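Local coordinates for protein geranyltranstransferase (IspA) (PDB 3Q1O) that binds magnesium and dimethylallyl diphosphate and probably acts as a prenyltransferase of the FPP/GGPP synthase family, at residues Thr196-Ser201 against Phe225-Gly230; Leu236-Asp241 against Asn260-Leu265; Ile90-Thr95 against Asp132-Tyr137. All coordinates share one frame; numbering follows the deposited sequence.

Contact 1 of 3, residues Thr196-Ser201 against Phe225-Gly230; sequences TAKLIS and FGLKMG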
loop_
_atom_site.group_PDB
_atom_site.type_symbol
_atom_site.label_atom_id
_atom_site.label_comp_id
_atom_site.label_asym_id
_atom_site.label_seq_id
_atom_site.Cartn_x
_atom_site.Cartn_y
_atom_site.Cartn_z
ATOM N N THR A 196 5.998 -6.145 14.968
ATOM C CA THR A 196 6.383 -4.864 15.570
ATOM C C THR A 196 7.820 -4.403 15.287
ATOM O O THR A 196 8.047 -3.234 14.958
ATOM C CB THR A 196 6.112 -4.893 17.083
ATOM O OG1 THR A 196 4.732 -5.195 17.290
ATOM C CG2 THR A 196 6.432 -3.562 17.749
ATOM N N ALA A 197 8.782 -5.314 15.416
ATOM C CA ALA A 197 10.195 -4.938 15.330
ATOM C C ALA A 197 10.654 -4.579 13.915
ATOM O O ALA A 197 11.574 -3.779 13.744
ATOM C CB ALA A 197 11.072 -6.029 15.913
ATOM N N LYS A 198 10.005 -5.170 12.918
ATOM C CA LYS A 198 10.374 -4.991 11.520
ATOM C C LYS A 198 10.248 -3.516 11.093
ATOM O O LYS A 198 11.157 -2.954 10.477
ATOM C CB LYS A 198 9.520 -5.925 10.645
ATOM C CG LYS A 198 10.312 -6.910 9.756
ATOM C CD LYS A 198 11.227 -7.802 10.564
ATOM C CE LYS A 198 11.672 -9.031 9.782
ATOM N NZ LYS A 198 12.790 -8.750 8.848
ATOM N N LEU A 199 9.145 -2.880 11.473
ATOM C CA LEU A 199 8.925 -1.476 11.153
ATOM C C LEU A 199 9.788 -0.529 11.992
ATOM O O LEU A 199 10.155 0.555 11.538
ATOM C CB LEU A 199 7.441 -1.127 11.285
ATOM C CG LEU A 199 6.943 0.084 10.493
ATOM C CD1 LEU A 199 7.133 -0.155 9.006
ATOM C CD2 LEU A 199 5.484 0.377 10.818
ATOM N N ILE A 200 10.115 -0.952 13.210
ATOM C CA ILE A 200 11.011 -0.202 14.081
ATOM C C ILE A 200 12.440 -0.196 13.529
ATOM O O ILE A 200 13.084 0.863 13.489
ATOM C CB ILE A 200 10.907 -0.689 15.550
ATOM C CG1 ILE A 200 9.717 0.002 16.229
ATOM C CG2 ILE A 200 12.186 -0.419 16.340
ATOM C CD1 ILE A 200 9.175 -0.718 17.445
ATOM N N SER A 201 12.917 -1.351 13.058
ATOM C CA SER A 201 14.251 -1.413 12.460
ATOM C C SER A 201 14.302 -0.667 11.129
ATOM O O SER A 201 15.296 -0.002 10.842
ATOM C CB SER A 201 14.772 -2.849 12.333
ATOM O OG SER A 201 14.218 -3.513 11.231
ATOM N N PHE A 225 19.859 -3.820 15.824
ATOM C CA PHE A 225 19.460 -3.114 17.027
ATOM C C PHE A 225 17.950 -2.923 17.074
ATOM O O PHE A 225 17.338 -3.068 18.134
ATOM C CB PHE A 225 20.160 -1.761 17.113
ATOM C CG PHE A 225 19.849 -0.994 18.365
ATOM C CD1 PHE A 225 20.381 -1.395 19.593
ATOM C CD2 PHE A 225 19.030 0.136 18.320
ATOM C CE1 PHE A 225 20.106 -0.675 20.758
ATOM C CE2 PHE A 225 18.746 0.858 19.481
ATOM C CZ PHE A 225 19.288 0.452 20.702
ATOM N N GLY A 226 17.370 -2.609 15.915
ATOM C CA GLY A 226 15.936 -2.388 15.779
ATOM C C GLY A 226 15.084 -3.615 16.019
ATOM O O GLY A 226 14.002 -3.511 16.591
ATOM N N LEU A 227 15.566 -4.775 15.583
ATOM C CA LEU A 227 14.872 -6.034 15.839
ATOM C C LEU A 227 14.851 -6.381 17.327
ATOM O O LEU A 227 13.843 -6.857 17.849
ATOM C CB LEU A 227 15.477 -7.185 15.020
ATOM C CG LEU A 227 15.346 -7.129 13.485
ATOM C CD1 LEU A 227 15.861 -8.430 12.833
ATOM C CD2 LEU A 227 13.915 -6.803 13.011
ATOM N N LYS A 228 15.964 -6.137 18.006
ATOM C CA LYS A 228 16.064 -6.417 19.435
ATOM C C LYS A 228 15.238 -5.414 20.233
ATOM O O LYS A 228 14.490 -5.803 21.135
ATOM C CB LYS A 228 17.525 -6.398 19.890
ATOM C CG LYS A 228 17.782 -7.165 21.184
ATOM C CD LYS A 228 19.229 -7.037 21.641
ATOM C CE LYS A 228 20.200 -7.793 20.735
ATOM N NZ LYS A 228 20.272 -9.240 21.065
ATOM N N MET A 229 15.369 -4.131 19.892
ATOM C CA MET A 229 14.658 -3.084 20.611
ATOM C C MET A 229 13.157 -3.084 20.288
ATOM O O MET A 229 12.332 -2.742 21.137
ATOM C CB MET A 229 15.304 -1.720 20.369
ATOM C CG MET A 229 14.670 -0.564 21.141
ATOM S SD MET A 229 13.428 0.252 20.130
ATOM C CE MET A 229 14.526 1.027 18.946
ATOM N N GLY A 230 12.818 -3.484 19.066
ATOM C CA GLY A 230 11.430 -3.586 18.636
ATOM C C GLY A 230 10.694 -4.729 19.306
ATOM O O GLY A 230 9.499 -4.616 19.593
#
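Leu227, Ile200 and Gly230 have the most surface buried where helix residues 196-201 pack on helix residues 225-230. The two short axes come within 7.5 Å, with their directions 136° apart. Such closeness rests on small residues at matching four-residue spacings. Gly226 and Gly230 form a GxxxG pair, and they face Ser201 and Ala197. The CA atoms of Ala197 and Gly230 are 3.8 Å apart. Gly230 has no side chain to hold the helices off, and Ile200 CD1 comes within 3.8 Å of Gly230 CA. The other branch of Ile200, CG2, sits 3.6 Å from Gly226 O. Ile200 CG2 also lies 3.8 Å from Met229 CE. The Ile200 and Met229 side chains cross at about a right angle. Bends at the second and third torsions of Met229 bring its tip back toward the other helix. Leu227 works on the other flank. Its CG is anti to the carbonyl carbon (chi1 -66°), and CD2 is the branch that reaches across. Leu227 CD2 lies 3.8 Å from both Ser201 OG and Lys198 CD. Lys198 starts off away from the contact, but its end comes back to Leu227 CD2. Ala197 fills the middle, with CB 3.5 Å from Leu227 O. No hydrogen bond links the two segments, so the join is made by apolar packing and close backbone. At the N-terminal end of 196-201, Thr196 touches a bound dimethylallyl diphosphate, and its OG1 is hydrogen-bonded to Gln234. Around the pair, helix 58-70 packs on Ile200 and Met229 through Phe58 and Leu62. Helix 149-163 meets Lys198 and Ser201 at Asn162, and Leu304 of helix 294-308 packs on Met229.

Contact 2 of 3, residues Leu236-Asp241 against Asn260-Leu265; sequences LDDIID and NSFVNL. With DMA (dimethylallyl diphosphate), chain F; DMA (dimethylallyl diphosphate), chain G.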
loop_
_atom_site.group_PDB
_atom_site.type_symbol
_atom_site.label_atom_id
_atom_site.label_comp_id
_atom_site.label_asym_id
_atom_site.label_seq_id
_atom_site.Cartn_x
_atom_site.Cartn_y
_atom_site.Cartn_z
ATOM N N LEU A 236 6.905 -4.613 26.230
ATOM C CA LEU A 236 6.397 -3.531 27.071
ATOM C C LEU A 236 4.948 -3.169 26.739
ATOM O O LEU A 236 4.178 -2.808 27.629
ATOM C CB LEU A 236 7.299 -2.302 26.973
ATOM C CG LEU A 236 8.715 -2.473 27.524
ATOM C CD1 LEU A 236 9.561 -1.254 27.188
ATOM C CD2 LEU A 236 8.684 -2.725 29.022
ATOM N N ASP A 237 4.583 -3.287 25.464
ATOM C CA ASP A 237 3.213 -3.032 25.022
ATOM C C ASP A 237 2.258 -4.088 25.568
ATOM O O ASP A 237 1.137 -3.763 25.960
ATOM C CB ASP A 237 3.120 -2.984 23.489
ATOM C CG ASP A 237 1.716 -2.644 22.998
ATOM O OD1 ASP A 237 1.284 -1.487 23.179
ATOM O OD2 ASP A 237 1.044 -3.536 22.432
ATOM N N ASP A 238 2.709 -5.342 25.592
ATOM C CA ASP A 238 1.937 -6.441 26.179
ATOM C C ASP A 238 1.673 -6.213 27.665
ATOM O O ASP A 238 0.590 -6.523 28.159
ATOM C CB ASP A 238 2.642 -7.776 25.958
ATOM C CG ASP A 238 2.594 -8.234 24.510
ATOM O OD1 ASP A 238 1.942 -7.562 23.685
ATOM O OD2 ASP A 238 3.199 -9.276 24.191
ATOM N N ILE A 239 2.657 -5.637 28.352
ATOM C CA ILE A 239 2.555 -5.333 29.776
ATOM C C ILE A 239 1.638 -4.135 29.996
ATOM O O ILE A 239 0.902 -4.091 30.985
ATOM C CB ILE A 239 3.964 -5.138 30.418
ATOM C CG1 ILE A 239 4.737 -6.459 30.374
ATOM C CG2 ILE A 239 3.878 -4.658 31.862
ATOM C CD1 ILE A 239 6.197 -6.333 30.699
ATOM N N ILE A 240 1.662 -3.192 29.049
ATOM C CA ILE A 240 0.796 -2.005 29.070
ATOM C C ILE A 240 -0.693 -2.379 29.182
ATOM O O ILE A 240 -1.427 -1.762 29.950
ATOM C CB ILE A 240 1.097 -1.057 27.861
ATOM C CG1 ILE A 240 2.240 -0.103 28.215
ATOM C CG2 ILE A 240 -0.143 -0.250 27.423
ATOM C CD1 ILE A 240 2.813 0.658 27.025
ATOM N N ASP A 241 -1.104 -3.419 28.457
ATOM C CA ASP A 241 -2.490 -3.902 28.454
ATOM C C ASP A 241 -3.068 -4.232 29.837
ATOM O O ASP A 241 -4.239 -3.959 30.099
ATOM C CB ASP A 241 -2.632 -5.121 27.537
ATOM C CG ASP A 241 -4.071 -5.613 27.435
ATOM O OD1 ASP A 241 -4.931 -4.855 26.934
ATOM O OD2 ASP A 241 -4.341 -6.758 27.854
ATOM N N ASN A 260 -2.412 -13.982 22.064
ATOM C CA ASN A 260 -1.020 -14.325 22.368
ATOM C C ASN A 260 -0.133 -13.137 22.725
ATOM O O ASN A 260 0.266 -12.359 21.857
ATOM C CB ASN A 260 -0.398 -15.111 21.215
ATOM C CG ASN A 260 -0.412 -16.603 21.457
ATOM O OD1 ASN A 260 0.070 -17.084 22.482
ATOM N ND2 ASN A 260 -0.956 -17.348 20.506
ATOM N N SER A 261 0.175 -13.023 24.014
ATOM C CA SER A 261 1.048 -11.977 24.534
ATOM C C SER A 261 2.036 -12.549 25.538
ATOM O O SER A 261 1.864 -13.667 26.023
ATOM C CB SER A 261 0.238 -10.841 25.161
ATOM O OG SER A 261 -0.183 -11.165 26.464
ATOM N N PHE A 262 3.070 -11.769 25.841
ATOM C CA PHE A 262 4.091 -12.162 26.805
ATOM C C PHE A 262 3.537 -12.319 28.213
ATOM O O PHE A 262 3.953 -13.220 28.936
ATOM C CB PHE A 262 5.283 -11.198 26.768
ATOM C CG PHE A 262 6.367 -11.619 25.806
ATOM C CD1 PHE A 262 7.618 -12.002 26.274
ATOM C CD2 PHE A 262 6.131 -11.659 24.432
ATOM C CE1 PHE A 262 8.619 -12.409 25.397
ATOM C CE2 PHE A 262 7.126 -12.067 23.545
ATOM C CZ PHE A 262 8.371 -12.444 24.029
ATOM N N VAL A 263 2.575 -11.470 28.571
ATOM C CA VAL A 263 1.879 -11.545 29.857
ATOM C C VAL A 263 1.047 -12.828 29.982
ATOM O O VAL A 263 1.021 -13.441 31.043
ATOM C CB VAL A 263 1.007 -10.287 30.100
ATOM C CG1 VAL A 263 0.209 -10.398 31.400
ATOM C CG2 VAL A 263 1.883 -9.041 30.136
ATOM N N ASN A 264 0.389 -13.242 28.899
ATOM C CA ASN A 264 -0.374 -14.495 28.898
ATOM C C ASN A 264 0.531 -15.707 28.991
ATOM O O ASN A 264 0.211 -16.685 29.671
ATOM C CB ASN A 264 -1.247 -14.618 27.647
ATOM C CG ASN A 264 -2.408 -13.644 27.646
ATOM O OD1 ASN A 264 -2.707 -13.000 28.657
ATOM N ND2 ASN A 264 -3.071 -13.529 26.504
ATOM N N LEU A 265 1.671 -15.625 28.312
ATOM C CA LEU A 265 2.595 -16.739 28.235
ATOM C C LEU A 265 3.397 -16.937 29.515
ATOM O O LEU A 265 3.514 -18.055 30.004
ATOM C CB LEU A 265 3.541 -16.549 27.058
ATOM C CG LEU A 265 4.121 -17.872 26.571
ATOM C CD1 LEU A 265 2.988 -18.770 26.065
ATOM C CD2 LEU A 265 5.155 -17.632 25.499
HETATM C C1 DMA F . 1.031 0.513 18.668
HETATM O O1 DMA F . 2.110 1.431 18.467
HETATM C C2 DMA F . 1.477 -0.593 17.744
HETATM C C3 DMA F . 2.256 -1.605 18.157
HETATM C C4 DMA F . 2.684 -1.753 19.591
HETATM C C5 DMA F . 2.684 -2.631 17.146
HETATM P PA DMA F . 2.474 2.672 19.404
HETATM O O1A DMA F . 3.631 3.395 18.755
HETATM O O2A DMA F . 2.589 2.178 20.829
HETATM O O3A DMA F . 1.137 3.568 19.276
HETATM P PB DMA F . 1.130 5.088 18.740
HETATM O O1B DMA F . -0.322 5.463 18.919
HETATM O O2B DMA F . 2.117 5.842 19.607
HETATM O O3B DMA F . 1.575 4.985 17.305
HETATM C C1 DMA G . -0.681 -4.526 16.623
HETATM O O1 DMA G . -0.331 -5.371 17.717
HETATM C C2 DMA G . 0.295 -4.615 15.483
HETATM C C3 DMA G . 0.267 -3.718 14.491
HETATM C C4 DMA G . -0.736 -2.606 14.472
HETATM C C5 DMA G . 1.255 -3.833 13.366
HETATM P PA DMA G . -1.287 -5.247 19.004
HETATM O O1A DMA G . -2.683 -5.571 18.527
HETATM O O2A DMA G . -0.687 -6.012 20.155
HETATM O O3A DMA G . -1.150 -3.661 19.287
HETATM P PB DMA G . -2.170 -2.786 20.170
HETATM O O1B DMA G . -1.589 -1.397 20.048
HETATM O O2B DMA G . -3.519 -2.984 19.520
HETATM O O3B DMA G . -2.058 -3.363 21.559
HETATM O O HOH W 1 -0.734 -8.434 27.358
#
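Asp238 and Ile239 are the residues of 236-241 that touch 260-265, where a new short helix starts. One step earlier, Asp237 turns to the ligands instead. Asp237 OD2 lies 3.2 Å from O3B of dimethylallyl diphosphate chain G, both being acidic oxygens; OD2 is hydrogen-bonded to Gln234 and OD1 is salt-bridged to Lys251. Asp238 points toward 260-265. Its CG is anti to its own carbonyl carbon (chi1 -71°), which sets OD2 before the backbone N of Phe262. The hydrogen bond from Phe262 N to Asp238 OD2 is 3.0 Å long and nearly straight, at 169°. The N-H comes from above the carboxylate plane, 37° out of it. His192 also bonds OD2, and Gln234 bonds OD1, so both oxygens of this buried carboxylate are held. OD2 also lies near the edge of the Phe262 ring. A water joins Asp238 O to Ser261 OG. Ser261 is the N-cap: its OG accepts from Asn264 N at 3.3 Å. Val263 CG2 packs 3.5 Å from Asp238 O. Val263 CG2 also meets Ile239 CG1 at 3.9 Å, and these two side chains cross at about a right angle. Farther on, Asp241 OD1 bonds His254 N. Residues Asp237 to Asp241 spell DDIID, the DDxxD form of the second aspartate-rich motif of polyprenyl synthases, set beside the diphosphate site.

Contact 3 of 3, residues Ile90-Thr95 against Asp132-Tyr137; sequences IECLHT and DALNTY. With DMA (dimethylallyl diphosphate), chain F.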
loop_
_atom_site.group_PDB
_atom_site.type_symbol
_atom_site.label_atom_id
_atom_site.label_comp_id
_atom_site.label_asym_id
_atom_site.label_seq_id
_atom_site.Cartn_x
_atom_site.Cartn_y
_atom_site.Cartn_z
ATOM N N ILE A 90 6.344 6.918 7.112
ATOM C CA ILE A 90 6.489 5.861 8.112
ATOM C C ILE A 90 5.289 5.873 9.055
ATOM O O ILE A 90 4.711 4.816 9.368
ATOM C CB ILE A 90 7.816 6.012 8.912
ATOM C CG1 ILE A 90 9.028 5.908 7.984
ATOM C CG2 ILE A 90 7.936 4.950 9.982
ATOM C CD1 ILE A 90 10.322 6.347 8.631
ATOM N N GLU A 91 4.904 7.076 9.479
ATOM C CA GLU A 91 3.772 7.247 10.378
ATOM C C GLU A 91 2.438 6.883 9.719
ATOM O O GLU A 91 1.565 6.289 10.361
ATOM C CB GLU A 91 3.747 8.669 10.950
ATOM C CG GLU A 91 2.716 8.914 12.063
ATOM C CD GLU A 91 2.959 8.092 13.328
ATOM O OE1 GLU A 91 4.066 7.540 13.511
ATOM O OE2 GLU A 91 2.029 8.009 14.157
ATOM N N CYS A 92 2.288 7.211 8.440
ATOM C CA CYS A 92 1.085 6.819 7.708
ATOM C C CYS A 92 0.932 5.307 7.619
ATOM O O CYS A 92 -0.144 4.779 7.914
ATOM C CB CYS A 92 1.057 7.441 6.316
ATOM S SG CYS A 92 0.705 9.188 6.363
ATOM N N LEU A 93 2.009 4.618 7.238
ATOM C CA LEU A 93 1.991 3.157 7.175
ATOM C C LEU A 93 1.716 2.544 8.540
ATOM O O LEU A 93 0.926 1.613 8.645
ATOM C CB LEU A 93 3.287 2.591 6.581
ATOM C CG LEU A 93 3.162 1.130 6.131
ATOM C CD1 LEU A 93 2.876 1.048 4.651
ATOM C CD2 LEU A 93 4.413 0.359 6.448
ATOM N N HIS A 94 2.354 3.077 9.578
ATOM C CA HIS A 94 2.077 2.654 10.946
ATOM C C HIS A 94 0.599 2.871 11.327
ATOM O O HIS A 94 -0.052 1.954 11.829
ATOM C CB HIS A 94 3.021 3.349 11.933
ATOM C CG HIS A 94 2.676 3.098 13.366
ATOM N ND1 HIS A 94 2.575 1.829 13.896
ATOM C CD2 HIS A 94 2.398 3.953 14.378
ATOM C CE1 HIS A 94 2.238 1.912 15.171
ATOM N NE2 HIS A 94 2.126 3.189 15.489
ATOM N N THR A 95 0.074 4.065 11.046
ATOM C CA THR A 95 -1.333 4.393 11.299
ATOM C C THR A 95 -2.309 3.478 10.541
ATOM O O THR A 95 -3.311 3.028 11.108
ATOM C CB THR A 95 -1.636 5.869 10.964
ATOM O OG1 THR A 95 -0.739 6.722 11.689
ATOM C CG2 THR A 95 -3.049 6.223 11.334
ATOM N N ASP A 132 -6.410 1.275 3.708
ATOM C CA ASP A 132 -5.878 1.057 2.367
ATOM C C ASP A 132 -5.251 2.311 1.777
ATOM O O ASP A 132 -4.150 2.259 1.224
ATOM C CB ASP A 132 -6.982 0.557 1.449
ATOM C CG ASP A 132 -7.402 -0.853 1.771
ATOM O OD1 ASP A 132 -6.672 -1.515 2.532
ATOM O OD2 ASP A 132 -8.456 -1.304 1.267
ATOM N N ALA A 133 -5.960 3.430 1.907
ATOM C CA ALA A 133 -5.494 4.720 1.419
ATOM C C ALA A 133 -4.183 5.152 2.073
ATOM O O ALA A 133 -3.279 5.610 1.384
ATOM C CB ALA A 133 -6.586 5.793 1.588
ATOM N N LEU A 134 -4.071 4.982 3.389
ATOM C CA LEU A 134 -2.847 5.375 4.092
ATOM C C LEU A 134 -1.665 4.466 3.771
ATOM O O LEU A 134 -0.520 4.926 3.712
ATOM C CB LEU A 134 -3.086 5.482 5.594
ATOM C CG LEU A 134 -3.902 6.722 5.987
ATOM C CD1 LEU A 134 -4.603 6.511 7.304
ATOM C CD2 LEU A 134 -3.031 7.965 6.055
ATOM N N ASN A 135 -1.957 3.186 3.550
ATOM C CA ASN A 135 -0.980 2.207 3.061
ATOM C C ASN A 135 -0.349 2.708 1.752
ATOM O O ASN A 135 0.871 2.837 1.647
ATOM C CB ASN A 135 -1.697 0.862 2.887
ATOM C CG ASN A 135 -0.766 -0.315 2.554
ATOM O OD1 ASN A 135 -1.235 -1.454 2.432
ATOM N ND2 ASN A 135 0.519 -0.058 2.399
ATOM N N THR A 136 -1.199 3.022 0.779
ATOM C CA THR A 136 -0.770 3.500 -0.529
ATOM C C THR A 136 -0.141 4.894 -0.422
ATOM O O THR A 136 0.856 5.183 -1.092
ATOM C CB THR A 136 -1.969 3.498 -1.516
ATOM O OG1 THR A 136 -2.584 2.204 -1.501
ATOM C CG2 THR A 136 -1.530 3.808 -2.936
ATOM N N TYR A 137 -0.707 5.736 0.444
ATOM C CA TYR A 137 -0.264 7.114 0.614
ATOM C C TYR A 137 1.165 7.250 1.128
ATOM O O TYR A 137 1.860 8.202 0.770
ATOM C CB TYR A 137 -1.218 7.887 1.521
ATOM C CG TYR A 137 -1.011 9.384 1.476
ATOM C CD1 TYR A 137 -0.679 10.100 2.634
ATOM C CD2 TYR A 137 -1.134 10.090 0.270
ATOM C CE1 TYR A 137 -0.493 11.487 2.594
ATOM C CE2 TYR A 137 -0.938 11.472 0.218
ATOM C CZ TYR A 137 -0.621 12.160 1.381
ATOM O OH TYR A 137 -0.431 13.516 1.326
HETATM C C1 DMA F . 1.031 0.513 18.668
HETATM O O1 DMA F . 2.110 1.431 18.467
HETATM C C2 DMA F . 1.477 -0.593 17.744
HETATM C C3 DMA F . 2.256 -1.605 18.157
HETATM C C4 DMA F . 2.684 -1.753 19.591
HETATM C C5 DMA F . 2.684 -2.631 17.146
HETATM P PA DMA F . 2.474 2.672 19.404
HETATM O O1A DMA F . 3.631 3.395 18.755
HETATM O O2A DMA F . 2.589 2.178 20.829
HETATM O O3A DMA F . 1.137 3.568 19.276
HETATM P PB DMA F . 1.130 5.088 18.740
HETATM O O1B DMA F . -0.322 5.463 18.919
HETATM O O2B DMA F . 2.117 5.842 19.607
HETATM O O3B DMA F . 1.575 4.985 17.305
#
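Cys92 SG and the Tyr137 ring meet edge-on, while Leu134 packs against the same sulfur. Cys92 SG lies 5.4 Å from the centroid of the Tyr137 ring and 82° off the ring normal, a sulfur-aromatic contact at the edge. The nearest ring atom is Tyr137 CD1, 4.1 Å from Cys92 SG. Leu134 comes toward Cys92 with its CD2 branch, 3.9 Å from SG. Leu134 CB also lies 3.8 Å from Cys92 O. Its other methyl, CD1, brushes Thr95 CG2. Leu93 and Asn135 lie side by side and point the same way, with the CD1 methyl of Leu93 against the amide end of Asn135. The helices run nearly antiparallel, at 153°, and their axes approach to 7.8 Å, as two neighbours in the all-helical isoprenoid synthase fold. Helix 124-143 also faces the second subunit, where Asn135 packs on Asn135 of that chain. On helix 80-101, His94 turns to the ligand. Its CG is anti to the backbone N (chi1 172°), which carries the ring out to the diphosphate. His94 NE2 donates to O3B of dimethylallyl diphosphate chain F at 2.6 Å, in a bent bond, with O3B at the ring edge. Thr95 OG1 donates to Glu91 O at 2.7 Å. Thr95 N bonds the same oxygen from the opposite face of the carbonyl. Arg113 bonds both Thr95 OG1 and the Glu91 carboxylate, and it also binds the ligand.

From the N terminus, contact 3 comes first. It closes a loop of 36 residues between 90-95 and 132-137, which holds the magnesium-binding Asp101 and Asp107 and the two-stranded sheet. Contact 1 follows, joining helices 185-211 and 216-243 across 23 residues. Contact 2 closes last, over 18 residues, from the later part of helix 216-243 to helix 262-266. The three loops run in series; none nests or crosses. Contacts 1 and 3 touch where Leu199 packs on Leu93 and His94. Contacts 1 and 2 share helix 216-243 but stay about 7 Å apart at their nearest atoms. Thr196, Asp237 and His94 bring all three to one dimethylallyl diphosphate.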